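Local atomic coordinates of 336aa long hypothetical dTDP-glucose 4,6-dehydratase (Pyrococcus horikoshii, PDB entry 2HUN), a protein that binds NAD in a Rossmann-type fold and probably acts as a dTDP-glucose 4,6-dehydratase, giving the 4-keto-6-deoxy sugar nucleotide. Residues L7-M12 with I33-L38; Y182-F187 with L218-H223. All coordinates share one frame; numbering follows the deposited sequence.

Contact 1. Residues L7-M12 with I33-L38; sequences LVTGGM and INIDKL. With NAD (nicotinamide-adenine-dinucleotide), chain C.
In the first beta-alpha-beta unit of the Rossmann domain, Leu-7, Val-8 and Thr-9 lie beside Ile-33, Asn-34 and Ile-35 on neighbouring parallel strands whose axes diverge by 24°. The ladder runs from Val-8 N to Ile-33 O (2.9 Å), through Ile-35 N to Val-8 O, and ends with Gly-10 N on Ile-35 O. On one face of the sheet CD1 of Leu-7 reaches CG2 of both isoleucines, and the methyl CG2 of Thr-9 presses on Ile-35 CG2 at 3.6 Å; helix 66-74 covers this face. Thr-9 OG1 turns instead to His-81 and Ala-83. Val-8 and Asn-34 point to the other face, under helix 14-26, where the amide of Asn-34 lies against the bare CA of Gly-11.

At the C-terminal end of the second strand, Asp-36 takes over. Its CG is anti to the backbone N (chi1 -160°), which carries the carboxylate to the glycine-rich turn. OD2 accepts Met-12 N at 2.9 Å, from above the carboxylate plane. The same oxygen accepts the ribose hydroxyl O3B of NAD at 2.5 Å. OD1 accepts O2B of NAD at 2.6 Å and, through its anti lone pair, Leu-38 N at 2.8 Å, an Asx turn. Each oxygen is thus gripped twice, and the two backbone amides fix the carboxylate for its ribose partners. Gly-10 CA lies 3.3 Å from NAD O4B, where a side chain would collide. The extended stem of Lys-37 runs across the adenine before NZ pairs with Glu-85. Met-12 CG also touches Leu-38 CD2. A glycine turn after the first strand, with an acidic residue ending the second and holding both adenosine ribose hydroxyls, is the signature of NAD-binding Rossmann folds.

Contact 2. Residues Y182-F187 with L218-H223; sequences YGPYQF and LYVEDH
Tyr-182 bridges in parallel to Tyr-219 where both strands run out: Tyr-182 N donates to Leu-218 O, a long bond of 3.3 Å, and Tyr-182 O receives Val-220 N at 2.8 Å in a nearly straight bond (165° at the hydrogen). Val-220 opens helix 220-233, and its amide, in the first turn of the helix, takes the strand-end carbonyl as acceptor; Tyr-219 occupies the N-cap position.

The two tyrosine side chains diverge from this bridge and then meet at about a right angle. CG of Tyr-182 stands between its own N and carbonyl carbon (chi1 70°), swinging the ring across to the opposite backbone, where CE1 comes within 3.3 Å of Tyr-219 N. Tyr-219 CA lies over one face of that ring, 4.0 Å from its centroid, in a CH-pi contact. The Tyr-219 ring turns its edge toward the same ring in an offset edge-to-face pair, with centroids 5.6 Å apart and planes at 64°; CD1 of Tyr-219 approaches CE2 of Tyr-182. Gly-183 passes close to Tyr-219 CE1 and Val-220 CG1, and a side chain there would collide with that methyl. It starts a type II turn ending at Gln-186. Pro-184 follows, its CD 3.5 Å from Tyr-219 OH and 4.0 Å from Val-220 CG1, so the proline ring meets both the hydroxyl end of the tyrosine and the valine methyl.

Val-220 also touches Asn-18 of helix 14-26 and the NAD-binding Asn-181, whose side chain is hydrogen-bonded to His-223. Helix 300-313 packs against Tyr-182, Pro-184 and Tyr-219, its first residue Phe-300 meeting the Tyr-182 ring; Tyr-298, just before that helix, meets the ring of Tyr-219.

From the N terminus, contact 1 closes first: the chain leaves strand 5-9, crosses over through helix 14-26 and returns along strand 31-36. Contact 2 opens much later, at the end of strand 172-182, and closes after helix 191-200 and strand 205-208, where strand 215-219 passes into helix 220-233. The two loops follow in series, neither nesting nor crossing. Both pairs belong to one mixed sheet, separated in it by strands 78-81 and 121-127, with centres about 17 Å apart. Helix 14-26 touches both. NAD joins them functionally: its adenosine is held at contact 1, and the backbone N of Asn-181, just before contact 2, is hydrogen-bonded to the cofactor.

Contact 1. Residues L7-M12 with I33-L38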
# COMPACT_ATOMS: atom_id res chain seq x y z
N LEU A 7 -7.75 -1.48 23.09
CA LEU A 7 -8.76 -1.95 22.16
C LEU A 7 -7.97 -2.93 21.29
O LEU A 7 -7.02 -2.53 20.63
CB LEU A 7 -9.29 -0.82 21.27
CG LEU A 7 -10.21 -1.34 20.16
CD1 LEU A 7 -11.51 -1.87 20.78
CD2 LEU A 7 -10.51 -0.23 19.16
N VAL A 8 -8.34 -4.20 21.33
CA VAL A 8 -7.66 -5.21 20.52
C VAL A 8 -8.61 -5.68 19.43
O VAL A 8 -9.64 -6.29 19.73
CB VAL A 8 -7.24 -6.44 21.37
CG1 VAL A 8 -6.65 -7.51 20.47
CG2 VAL A 8 -6.23 -6.03 22.45
N THR A 9 -8.28 -5.39 18.17
CA THR A 9 -9.13 -5.83 17.06
C THR A 9 -8.70 -7.24 16.65
O THR A 9 -7.52 -7.59 16.74
CB THR A 9 -9.04 -4.89 15.82
OG1 THR A 9 -7.78 -5.08 15.16
CG2 THR A 9 -9.19 -3.42 16.23
N GLY A 10 -9.66 -8.04 16.21
CA GLY A 10 -9.37 -9.40 15.81
C GLY A 10 -8.90 -10.23 16.99
O GLY A 10 -8.15 -11.19 16.82
N GLY A 11 -9.35 -9.86 18.18
CA GLY A 11 -8.94 -10.56 19.39
C GLY A 11 -9.43 -11.99 19.54
O GLY A 11 -8.87 -12.75 20.33
N MET A 12 -10.46 -12.38 18.80
CA MET A 12 -10.99 -13.74 18.89
C MET A 12 -10.23 -14.70 17.98
O MET A 12 -10.61 -15.86 17.84
CB MET A 12 -12.48 -13.77 18.54
CG MET A 12 -13.26 -14.80 19.34
SD MET A 12 -13.29 -14.38 21.10
CE MET A 12 -14.82 -13.38 21.15
N ILE A 33 -10.75 -4.41 25.51
CA ILE A 33 -12.01 -4.43 24.81
C ILE A 33 -11.64 -5.11 23.51
O ILE A 33 -10.80 -4.60 22.77
CB ILE A 33 -12.55 -3.04 24.47
CG1 ILE A 33 -12.93 -2.29 25.75
CG2 ILE A 33 -13.74 -3.17 23.54
CD1 ILE A 33 -13.35 -0.86 25.51
N ASN A 34 -12.24 -6.26 23.25
CA ASN A 34 -11.96 -7.02 22.05
C ASN A 34 -13.07 -6.87 21.03
O ASN A 34 -14.21 -7.25 21.28
CB ASN A 34 -11.76 -8.51 22.42
CG ASN A 34 -11.78 -9.43 21.22
OD1 ASN A 34 -11.56 -9.01 20.09
ND2 ASN A 34 -12.04 -10.72 21.46
N ILE A 35 -12.75 -6.28 19.88
CA ILE A 35 -13.74 -6.11 18.83
C ILE A 35 -13.38 -7.12 17.75
O ILE A 35 -12.27 -7.11 17.22
CB ILE A 35 -13.76 -4.67 18.26
CG1 ILE A 35 -14.79 -4.57 17.14
CG2 ILE A 35 -12.38 -4.26 17.78
CD1 ILE A 35 -15.01 -3.16 16.62
N ASP A 36 -14.31 -8.02 17.48
CA ASP A 36 -14.11 -9.06 16.49
C ASP A 36 -15.45 -9.30 15.87
O ASP A 36 -16.48 -9.32 16.53
CB ASP A 36 -13.59 -10.34 17.16
CG ASP A 36 -12.91 -11.28 16.17
OD1 ASP A 36 -13.59 -11.83 15.29
OD2 ASP A 36 -11.68 -11.46 16.29
N LYS A 37 -15.40 -9.50 14.57
CA LYS A 37 -16.56 -9.70 13.76
C LYS A 37 -17.05 -11.16 13.77
O LYS A 37 -18.16 -11.47 13.32
CB LYS A 37 -16.15 -9.20 12.38
CG LYS A 37 -15.20 -10.10 11.57
CD LYS A 37 -15.06 -9.60 10.11
CE LYS A 37 -14.51 -10.69 9.18
NZ LYS A 37 -14.30 -10.25 7.77
N LEU A 38 -16.21 -12.04 14.31
CA LEU A 38 -16.48 -13.47 14.41
C LEU A 38 -16.62 -14.10 13.03
O LEU A 38 -17.60 -14.79 12.74
CB LEU A 38 -17.74 -13.75 15.24
CG LEU A 38 -17.70 -13.32 16.72
CD1 LEU A 38 -18.93 -13.87 17.44
CD2 LEU A 38 -16.41 -13.83 17.38
PA NAD C . -6.98 -15.23 12.33
O1A NAD C . -7.54 -15.50 10.99
O2A NAD C . -6.79 -16.36 13.29
O5B NAD C . -7.95 -14.17 13.04
C5B NAD C . -8.30 -12.91 12.45
C4B NAD C . -9.33 -12.32 13.43
O4B NAD C . -9.75 -11.01 12.99
C3B NAD C . -10.61 -13.20 13.50
O3B NAD C . -11.01 -13.40 14.86
C2B NAD C . -11.61 -12.42 12.63
O2B NAD C . -13.00 -12.62 12.92
C1B NAD C . -11.16 -10.98 12.84
N9A NAD C . -11.50 -10.07 11.72
C8A NAD C . -11.21 -10.21 10.41
N7A NAD C . -11.69 -9.17 9.74
C5A NAD C . -12.29 -8.35 10.60
C6A NAD C . -12.98 -7.11 10.49
N6A NAD C . -13.17 -6.48 9.34
N1A NAD C . -13.49 -6.55 11.69
C2A NAD C . -13.31 -7.21 12.91
N3A NAD C . -12.67 -8.38 13.01
C4A NAD C . -12.17 -8.93 11.87
O3 NAD C . -5.51 -14.71 12.02
PN NAD C . -4.25 -14.27 12.87
O1N NAD C . -3.21 -15.22 12.39
O2N NAD C . -4.51 -14.31 14.32
O5D NAD C . -3.84 -12.82 12.28
C5D NAD C . -3.72 -11.64 13.06
C4D NAD C . -2.90 -10.59 12.27
O4D NAD C . -1.52 -10.97 12.20
C3D NAD C . -3.41 -10.39 10.84
O3D NAD C . -3.43 -8.97 10.55
C2D NAD C . -2.37 -11.16 9.98
O2D NAD C . -2.28 -10.56 8.68
C1D NAD C . -1.11 -11.01 10.82
N1N NAD C . -0.12 -12.09 10.64
C2N NAD C . -0.36 -13.44 11.06
C3N NAD C . 0.65 -14.40 10.87
C7N NAD C . 0.46 -15.87 11.31
O7N NAD C . 1.44 -16.63 11.28
N7N NAD C . -0.73 -16.29 11.72
C4N NAD C . 1.88 -14.04 10.26
C5N NAD C . 2.10 -12.71 9.85
C6N NAD C . 1.11 -11.72 10.04

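Contact 2. Residues Y182-F187 with L218-H223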
# COMPACT_ATOMS: atom_id res chain seq x y z
N TYR A 182 3.22 -19.77 15.45
CA TYR A 182 2.79 -21.11 15.82
C TYR A 182 2.67 -21.14 17.34
O TYR A 182 3.34 -20.38 18.04
CB TYR A 182 3.80 -22.16 15.32
CG TYR A 182 5.13 -22.18 16.04
CD1 TYR A 182 6.16 -21.33 15.65
CD2 TYR A 182 5.36 -23.04 17.11
CE1 TYR A 182 7.40 -21.35 16.31
CE2 TYR A 182 6.59 -23.07 17.77
CZ TYR A 182 7.60 -22.22 17.37
OH TYR A 182 8.82 -22.25 18.01
N GLY A 183 1.81 -22.02 17.84
CA GLY A 183 1.61 -22.11 19.27
C GLY A 183 0.15 -22.38 19.59
O GLY A 183 -0.62 -22.74 18.70
N PRO A 184 -0.26 -22.19 20.85
CA PRO A 184 -1.65 -22.42 21.28
C PRO A 184 -2.70 -21.69 20.45
O PRO A 184 -2.46 -20.57 19.98
CB PRO A 184 -1.65 -21.96 22.74
CG PRO A 184 -0.22 -22.23 23.17
CD PRO A 184 0.57 -21.75 21.99
N TYR A 185 -3.85 -22.32 20.28
CA TYR A 185 -4.96 -21.73 19.55
C TYR A 185 -4.84 -21.55 18.04
O TYR A 185 -5.63 -20.82 17.44
CB TYR A 185 -5.32 -20.38 20.19
CG TYR A 185 -5.67 -20.49 21.66
CD1 TYR A 185 -6.90 -21.02 22.06
CD2 TYR A 185 -4.77 -20.09 22.65
CE1 TYR A 185 -7.23 -21.14 23.42
CE2 TYR A 185 -5.08 -20.21 24.00
CZ TYR A 185 -6.31 -20.73 24.38
OH TYR A 185 -6.62 -20.82 25.72
N GLN A 186 -3.86 -22.19 17.41
CA GLN A 186 -3.74 -22.10 15.95
C GLN A 186 -4.65 -23.19 15.36
O GLN A 186 -4.64 -24.32 15.85
CB GLN A 186 -2.30 -22.34 15.51
CG GLN A 186 -2.10 -22.24 14.00
CD GLN A 186 -0.62 -22.21 13.61
OE1 GLN A 186 0.16 -23.06 14.03
NE2 GLN A 186 -0.25 -21.24 12.78
N PHE A 187 -5.42 -22.86 14.33
CA PHE A 187 -6.32 -23.86 13.73
C PHE A 187 -5.56 -25.10 13.23
O PHE A 187 -4.47 -24.99 12.67
CB PHE A 187 -7.14 -23.22 12.61
CG PHE A 187 -8.43 -22.61 13.09
CD1 PHE A 187 -8.47 -21.86 14.26
CD2 PHE A 187 -9.61 -22.80 12.39
CE1 PHE A 187 -9.66 -21.30 14.72
CE2 PHE A 187 -10.82 -22.25 12.83
CZ PHE A 187 -10.84 -21.49 14.00
N LEU A 218 8.09 -18.31 14.28
CA LEU A 218 8.13 -17.51 15.50
C LEU A 218 7.06 -17.97 16.50
O LEU A 218 5.87 -17.95 16.18
CB LEU A 218 7.89 -16.04 15.13
CG LEU A 218 7.79 -14.97 16.22
CD1 LEU A 218 9.14 -14.78 16.88
CD2 LEU A 218 7.32 -13.67 15.59
N TYR A 219 7.48 -18.37 17.69
CA TYR A 219 6.52 -18.80 18.71
C TYR A 219 5.59 -17.62 18.99
O TYR A 219 6.05 -16.50 19.22
CB TYR A 219 7.23 -19.22 20.00
CG TYR A 219 6.29 -19.84 21.02
CD1 TYR A 219 5.50 -20.95 20.68
CD2 TYR A 219 6.14 -19.30 22.30
CE1 TYR A 219 4.60 -21.50 21.59
CE2 TYR A 219 5.24 -19.84 23.21
CZ TYR A 219 4.47 -20.93 22.85
OH TYR A 219 3.55 -21.45 23.73
N VAL A 220 4.29 -17.86 18.96
CA VAL A 220 3.32 -16.78 19.15
C VAL A 220 3.55 -15.91 20.39
O VAL A 220 3.42 -14.69 20.31
CB VAL A 220 1.86 -17.33 19.17
CG1 VAL A 220 1.61 -18.17 20.42
CG2 VAL A 220 0.88 -16.17 19.08
N GLU A 221 3.91 -16.51 21.52
CA GLU A 221 4.14 -15.69 22.71
C GLU A 221 5.28 -14.69 22.48
O GLU A 221 5.24 -13.57 23.00
CB GLU A 221 4.46 -16.56 23.93
CG GLU A 221 4.39 -15.79 25.25
CD GLU A 221 4.92 -16.58 26.43
OE1 GLU A 221 4.48 -17.73 26.63
OE2 GLU A 221 5.78 -16.06 27.17
N ASP A 222 6.28 -15.09 21.69
CA ASP A 222 7.40 -14.20 21.39
C ASP A 222 6.93 -13.05 20.50
O ASP A 222 7.42 -11.93 20.62
CB ASP A 222 8.53 -14.96 20.68
CG ASP A 222 9.54 -15.54 21.65
OD1 ASP A 222 9.79 -14.90 22.70
OD2 ASP A 222 10.10 -16.61 21.36
N HIS A 223 5.99 -13.33 19.60
CA HIS A 223 5.44 -12.30 18.74
C HIS A 223 4.71 -11.34 19.69
O HIS A 223 4.87 -10.12 19.61
CB HIS A 223 4.46 -12.90 17.73
CG HIS A 223 3.81 -11.88 16.83
ND1 HIS A 223 2.59 -12.10 16.21
CD2 HIS A 223 4.21 -10.64 16.44
CE1 HIS A 223 2.27 -11.05 15.48
NE2 HIS A 223 3.24 -10.15 15.61